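PDB 4F87: endolysin PlyC, small cell-wall binding subunit from Streptococcus phage C1, which binds the streptococcal cell wall as an eightfold ring, so that the phage endolysin can degrade host peptidoglycan and release new virus particles. Local coordinates for residues 17-20 / 26-29. Sequence-based numbering, arbitrary orientation.
Sequences FLFH and SYGY
One face of the Tyr29 ring carries His20, whose CB sits 3.9 Å from the centroid of that ring, 10° off its normal, as a CH-pi contact. The contact lies at the loop end of a beta-hairpin, where strand 16-20 leads through a long loop into the antiparallel strand 29-33. The imidazole continues over the same phenol as an offset stack, the planes inclined by 30°, so that Tyr29 OH comes to lie 3.6 Å above the plane of the His20 ring, over its centre. The tightest approach within this stack is His20 ND1 to Tyr29 CE1, 3.4 Å. With His20 CG placed between its own backbone N and carbonyl carbon (chi1 74°), the imidazole lies alongside the Tyr29 side chain and points the same way. Tyr27 instead meets the strand at the edge of the Phe19 ring: its OH lies near the plane of that ring, 3.3 Å from Phe19 CD1. These two side chains cross at about a right angle, but their rings are inclined obliquely and form neither a stack nor an edge-to-face pair. Tyr29 is one of the residues that interact with the host cell wall, and Phe19 also lies beside Arg30 and Glu37 of that site. In the loop, Ser26 OG accepts from Gly28 N (3.0 Å) in an ST turn. On the Tyr27 side Val63 of helix 63-70 touches both Phe19 and Tyr27, whereas Val46 of helix 43-50 touches Tyr29. Tyr27 OH passes 3.1 Å from His20 C, but its hydrogen bond goes to Ile58 O.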
loop_
_atom_site.group_PDB
_atom_site.type_symbol
_atom_site.label_atom_id
_atom_site.label_comp_id
_atom_site.label_asym_id
_atom_site.label_seq_id
_atom_site.Cartn_x
_atom_site.Cartn_y
_atom_site.Cartn_z
ATOM N N PHE B 17 -10.397 -16.841 -4.340
ATOM C CA PHE B 17 -9.706 -17.959 -4.938
ATOM C C PHE B 17 -10.714 -18.961 -5.455
ATOM O O PHE B 17 -11.847 -19.036 -4.957
ATOM C CB PHE B 17 -8.758 -18.659 -3.918
ATOM C CG PHE B 17 -9.409 -19.084 -2.622
ATOM C CD1 PHE B 17 -10.019 -20.328 -2.506
ATOM C CD2 PHE B 17 -9.411 -18.242 -1.516
ATOM C CE1 PHE B 17 -10.655 -20.704 -1.319
ATOM C CE2 PHE B 17 -10.007 -18.650 -0.309
ATOM C CZ PHE B 17 -10.615 -19.878 -0.224
ATOM N N LEU B 18 -10.281 -19.738 -6.438
ATOM C CA LEU B 18 -11.026 -20.906 -6.911
ATOM C C LEU B 18 -10.603 -22.096 -6.040
ATOM O O LEU B 18 -9.443 -22.151 -5.570
ATOM C CB LEU B 18 -10.625 -21.227 -8.341
ATOM C CG LEU B 18 -11.176 -20.255 -9.362
ATOM C CD1 LEU B 18 -10.239 -20.161 -10.534
ATOM C CD2 LEU B 18 -12.558 -20.726 -9.846
ATOM N N PHE B 19 -11.520 -23.051 -5.840
ATOM C CA PHE B 19 -11.174 -24.256 -5.111
ATOM C C PHE B 19 -11.859 -25.470 -5.692
ATOM O O PHE B 19 -12.976 -25.388 -6.238
ATOM C CB PHE B 19 -11.430 -24.123 -3.583
ATOM C CG PHE B 19 -12.838 -23.815 -3.126
ATOM C CD1 PHE B 19 -13.632 -24.803 -2.544
ATOM C CD2 PHE B 19 -13.345 -22.521 -3.210
ATOM C CE1 PHE B 19 -14.901 -24.499 -2.061
ATOM C CE2 PHE B 19 -14.630 -22.228 -2.751
ATOM C CZ PHE B 19 -15.394 -23.216 -2.167
ATOM N N HIS B 20 -11.174 -26.610 -5.612
ATOM C CA HIS B 20 -11.706 -27.901 -6.037
ATOM C C HIS B 20 -10.944 -28.979 -5.284
ATOM O O HIS B 20 -9.892 -28.687 -4.684
ATOM C CB HIS B 20 -11.534 -28.112 -7.570
ATOM C CG HIS B 20 -10.132 -28.406 -7.992
ATOM N ND1 HIS B 20 -9.173 -27.407 -8.053
ATOM C CD2 HIS B 20 -9.553 -29.587 -8.307
ATOM C CE1 HIS B 20 -8.052 -28.001 -8.420
ATOM N NE2 HIS B 20 -8.227 -29.313 -8.595
ATOM N N SER B 26 -15.670 -35.489 -5.966
ATOM C CA SER B 26 -15.529 -34.114 -6.448
ATOM C C SER B 26 -16.771 -33.274 -6.188
ATOM O O SER B 26 -17.883 -33.805 -6.236
ATOM C CB SER B 26 -15.277 -34.144 -7.940
ATOM O OG SER B 26 -15.158 -32.806 -8.397
ATOM N N TYR B 27 -16.595 -31.955 -5.997
ATOM C CA TYR B 27 -17.700 -31.012 -5.894
ATOM C C TYR B 27 -17.581 -30.003 -7.061
ATOM O O TYR B 27 -18.153 -28.910 -7.004
ATOM C CB TYR B 27 -17.770 -30.322 -4.519
ATOM C CG TYR B 27 -16.455 -29.696 -4.070
ATOM C CD1 TYR B 27 -16.050 -28.460 -4.557
ATOM C CD2 TYR B 27 -15.614 -30.354 -3.172
ATOM C CE1 TYR B 27 -14.847 -27.886 -4.163
ATOM C CE2 TYR B 27 -14.400 -29.790 -2.774
ATOM C CZ TYR B 27 -14.023 -28.562 -3.286
ATOM O OH TYR B 27 -12.823 -27.986 -2.968
ATOM N N GLY B 28 -16.826 -30.372 -8.101
ATOM C CA GLY B 28 -16.530 -29.477 -9.219
ATOM C C GLY B 28 -15.657 -28.309 -8.779
ATOM O O GLY B 28 -14.934 -28.414 -7.776
ATOM N N TYR B 29 -15.716 -27.192 -9.519
ATOM C CA TYR B 29 -15.020 -25.971 -9.106
ATOM C C TYR B 29 -15.980 -25.019 -8.449
ATOM O O TYR B 29 -17.118 -24.845 -8.881
ATOM C CB TYR B 29 -14.386 -25.238 -10.293
ATOM C CG TYR B 29 -13.053 -25.825 -10.687
ATOM C CD1 TYR B 29 -11.857 -25.250 -10.253
ATOM C CD2 TYR B 29 -12.980 -26.952 -11.493
ATOM C CE1 TYR B 29 -10.624 -25.790 -10.612
ATOM C CE2 TYR B 29 -11.752 -27.511 -11.843
ATOM C CZ TYR B 29 -10.582 -26.922 -11.401
ATOM O OH TYR B 29 -9.379 -27.470 -11.763
#